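Local coordinates for autophagy protein 5 (Saccharomyces cerevisiae, PDB 2DYO) that is required for autophagic vesicle formation and cytoplasm-to-vacuole transport, and for nucleophagy and mitophagy, at residues 204-209 with 279-284. Sequence-based numbering, arbitrary orientation.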
ATOM      1  N   PRO A 204      -9.070   2.065 -12.856  1.00 19.94           N
ATOM      2  CA  PRO A 204      -8.984   1.092 -11.763  1.00 20.63           C
ATOM      3  C   PRO A 204      -8.932   1.937 -10.491  1.00 19.93           C
ATOM      4  O   PRO A 204      -7.855   2.380 -10.071  1.00 20.68           O
ATOM      5  CB  PRO A 204      -7.650   0.383 -12.021  1.00 20.28           C
ATOM      6  CG  PRO A 204      -7.416   0.586 -13.505  1.00 23.25           C
ATOM      7  CD  PRO A 204      -7.858   2.014 -13.692  1.00 21.27           C
ATOM      8  N   LEU A 205     -10.097   2.172  -9.904  1.00 18.50           N
ATOM      9  CA  LEU A 205     -10.204   2.995  -8.708  1.00 19.68           C
ATOM     10  C   LEU A 205     -10.843   2.270  -7.535  1.00 19.95           C
ATOM     11  O   LEU A 205     -11.878   1.620  -7.678  1.00 21.53           O
ATOM     12  CB  LEU A 205     -11.036   4.244  -9.020  1.00 17.67           C
ATOM     13  CG  LEU A 205     -11.376   5.175  -7.849  1.00 21.80           C
ATOM     14  CD1 LEU A 205     -10.110   5.886  -7.368  1.00 19.84           C
ATOM     15  CD2 LEU A 205     -12.428   6.208  -8.302  1.00 19.85           C
ATOM     16  N   ILE A 206     -10.214   2.394  -6.375  1.00 18.12           N
ATOM     17  CA  ILE A 206     -10.729   1.807  -5.155  1.00 19.02           C
ATOM     18  C   ILE A 206     -10.906   2.980  -4.199  1.00 20.61           C
ATOM     19  O   ILE A 206     -10.003   3.808  -4.049  1.00 18.65           O
ATOM     20  CB  ILE A 206      -9.749   0.772  -4.561  1.00 19.75           C
ATOM     21  CG1 ILE A 206      -9.766  -0.485  -5.439  1.00 20.97           C
ATOM     22  CG2 ILE A 206     -10.140   0.450  -3.114  1.00 17.87           C
ATOM     23  CD1 ILE A 206      -8.785  -1.559  -5.037  1.00 26.21           C
ATOM     24  N   ILE A 207     -12.082   3.064  -3.587  1.00 20.55           N
ATOM     25  CA  ILE A 207     -12.396   4.145  -2.652  1.00 20.76           C
ATOM     26  C   ILE A 207     -12.638   3.555  -1.277  1.00 22.65           C
ATOM     27  O   ILE A 207     -13.432   2.633  -1.131  1.00 20.59           O
ATOM     28  CB  ILE A 207     -13.662   4.906  -3.086  1.00 20.84           C
ATOM     29  CG1 ILE A 207     -13.474   5.471  -4.498  1.00 20.94           C
ATOM     30  CG2 ILE A 207     -13.951   6.032  -2.099  1.00 23.49           C
ATOM     31  CD1 ILE A 207     -14.724   6.132  -5.081  1.00 20.92           C
ATOM     32  N   GLN A 208     -11.951   4.086  -0.272  1.00 23.39           N
ATOM     33  CA  GLN A 208     -12.098   3.580   1.087  1.00 26.58           C
ATOM     34  C   GLN A 208     -12.243   4.713   2.091  1.00 26.81           C
ATOM     35  O   GLN A 208     -11.896   5.856   1.801  1.00 26.18           O
ATOM     36  CB  GLN A 208     -10.868   2.742   1.471  1.00 25.22           C
ATOM     37  CG  GLN A 208      -9.585   3.576   1.649  1.00 27.56           C
ATOM     38  CD  GLN A 208      -8.386   2.746   2.098  1.00 30.14           C
ATOM     39  OE1 GLN A 208      -8.475   1.529   2.237  1.00 30.55           O
ATOM     40  NE2 GLN A 208      -7.259   3.408   2.325  1.00 28.99           N
ATOM     41  N   THR A 209     -12.775   4.387   3.266  1.00 30.98           N
ATOM     42  CA  THR A 209     -12.903   5.362   4.345  1.00 36.47           C
ATOM     43  C   THR A 209     -11.867   4.950   5.392  1.00 40.26           C
ATOM     44  O   THR A 209     -10.805   4.440   5.035  1.00 42.32           O
ATOM     45  CB  THR A 209     -14.318   5.360   4.972  1.00 36.42           C
ATOM     46  OG1 THR A 209     -14.670   4.031   5.375  1.00 37.09           O
ATOM     47  CG2 THR A 209     -15.345   5.893   3.969  1.00 36.33           C
ATOM     48  N   PHE A 279      -3.691  -0.152  -9.021  1.00 18.99           N
ATOM     49  CA  PHE A 279      -4.926   0.530  -8.647  1.00 17.88           C
ATOM     50  C   PHE A 279      -4.673   1.895  -8.021  1.00 17.92           C
ATOM     51  O   PHE A 279      -3.686   2.091  -7.302  1.00 16.56           O
ATOM     52  CB  PHE A 279      -5.737  -0.302  -7.642  1.00 18.82           C
ATOM     53  CG  PHE A 279      -6.594  -1.363  -8.273  1.00 21.35           C
ATOM     54  CD1 PHE A 279      -6.098  -2.643  -8.493  1.00 24.37           C
ATOM     55  CD2 PHE A 279      -7.904  -1.080  -8.646  1.00 22.24           C
ATOM     56  CE1 PHE A 279      -6.900  -3.630  -9.076  1.00 23.97           C
ATOM     57  CE2 PHE A 279      -8.711  -2.059  -9.228  1.00 23.89           C
ATOM     58  CZ  PHE A 279      -8.205  -3.335  -9.443  1.00 26.38           C
ATOM     59  N   LEU A 280      -5.562   2.837  -8.317  1.00 17.75           N
ATOM     60  CA  LEU A 280      -5.495   4.167  -7.717  1.00 16.50           C
ATOM     61  C   LEU A 280      -6.371   4.051  -6.480  1.00 16.91           C
ATOM     62  O   LEU A 280      -7.516   3.610  -6.572  1.00 15.36           O
ATOM     63  CB  LEU A 280      -6.087   5.233  -8.639  1.00 17.20           C
ATOM     64  CG  LEU A 280      -6.306   6.584  -7.939  1.00 18.11           C
ATOM     65  CD1 LEU A 280      -4.955   7.199  -7.549  1.00 20.28           C
ATOM     66  CD2 LEU A 280      -7.067   7.516  -8.860  1.00 21.24           C
ATOM     67  N   TYR A 281      -5.839   4.428  -5.321  1.00 16.59           N
ATOM     68  CA  TYR A 281      -6.613   4.358  -4.091  1.00 17.45           C
ATOM     69  C   TYR A 281      -6.869   5.741  -3.519  1.00 18.96           C
ATOM     70  O   TYR A 281      -5.953   6.557  -3.417  1.00 17.35           O
ATOM     71  CB  TYR A 281      -5.881   3.558  -3.003  1.00 18.74           C
ATOM     72  CG  TYR A 281      -5.731   2.080  -3.252  1.00 18.10           C
ATOM     73  CD1 TYR A 281      -4.695   1.588  -4.033  1.00 17.74           C
ATOM     74  CD2 TYR A 281      -6.607   1.167  -2.664  1.00 16.64           C
ATOM     75  CE1 TYR A 281      -4.521   0.214  -4.219  1.00 15.74           C
ATOM     76  CE2 TYR A 281      -6.448  -0.201  -2.845  1.00 18.31           C
ATOM     77  CZ  TYR A 281      -5.401  -0.669  -3.619  1.00 16.85           C
ATOM     78  OH  TYR A 281      -5.214  -2.016  -3.770  1.00 18.44           O
ATOM     79  N   ILE A 282      -8.116   6.023  -3.164  1.00 18.10           N
ATOM     80  CA  ILE A 282      -8.379   7.293  -2.517  1.00 18.33           C
ATOM     81  C   ILE A 282      -8.995   6.977  -1.172  1.00 18.09           C
ATOM     82  O   ILE A 282      -9.741   5.997  -1.017  1.00 17.39           O
ATOM     83  CB  ILE A 282      -9.288   8.239  -3.345  1.00 19.97           C
ATOM     84  CG1 ILE A 282     -10.629   7.590  -3.648  1.00 20.79           C
ATOM     85  CG2 ILE A 282      -8.578   8.636  -4.644  1.00 19.91           C
ATOM     86  CD1 ILE A 282     -11.494   8.455  -4.549  1.00 24.27           C
ATOM     87  N   THR A 283      -8.638   7.783  -0.183  1.00 16.49           N
ATOM     88  CA  THR A 283      -9.143   7.604   1.167  1.00 19.50           C
ATOM     89  C   THR A 283      -9.964   8.835   1.528  1.00 19.45           C
ATOM     90  O   THR A 283      -9.480   9.960   1.440  1.00 19.43           O
ATOM     91  CB  THR A 283      -7.975   7.442   2.158  1.00 19.49           C
ATOM     92  OG1 THR A 283      -7.219   6.276   1.798  1.00 21.55           O
ATOM     93  CG2 THR A 283      -8.487   7.297   3.585  1.00 21.11           C
ATOM     94  N   LEU A 284     -11.215   8.614   1.910  1.00 20.13           N
ATOM     95  CA  LEU A 284     -12.100   9.711   2.267  1.00 23.95           C
ATOM     96  C   LEU A 284     -12.037   9.962   3.763  1.00 25.23           C
ATOM     97  O   LEU A 284     -12.247   9.049   4.558  1.00 27.24           O
ATOM     98  CB  LEU A 284     -13.534   9.381   1.860  1.00 24.66           C
ATOM     99  CG  LEU A 284     -13.720   8.971   0.398  1.00 25.33           C
ATOM    100  CD1 LEU A 284     -15.185   8.630   0.154  1.00 27.64           C
ATOM    101  CD2 LEU A 284     -13.260  10.094  -0.526  1.00 24.55           C
TER
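L280, I282 and L284 donate their backbone N-H groups to the carbonyls of P204, I206 and Q208, while I206 and Q208 return theirs to the carbonyls of L280 and I282. This ladder of five nearly straight bonds joins 205-208 and 280-284 as parallel strands in direct register.

A side-chain bond continues the pairing: the NE2 of Q208 reaches the OG1 of T283 at 2.9 Å, almost straight (175°) and within the amide plane. A chi1 of 70° puts the Q208 CG between the backbone N and the carbonyl carbon, near I282 O and T283 OG1, and the extended chain beyond carries the amide on to the threonine hydroxyl. Since NE2 also binds the carbonyl O of V92, the amide is gripped twice, and an alanine here would probably leave both T283 OG1 and that carbonyl without this donor.

On the same face, I206 CD1 lies over the F279 ring, 4.1 Å from its centroid in a CH-pi contact, and touches the Y281 ring at CE2 (3.5 Å). P204 CB meets F279 CD2.

On the other face the side chains of the two segments that meet are aliphatic. L205 and L280 lie side by side, as do I207 and I282, with I207 CG1 3.6 Å from I282 CD1; I207 CG2 packs on L284 CD1.

Together the strands form the parallel centre of the ubiquitin-like UblB sheet, flanked by 218-219 beside 205-208 and by 251-255 beside 280-286. Helix 90-98 packs on the face bearing Q208, Y281 and T283, whereas helix 142-159 touches P204 and F279 at the start of the pairing.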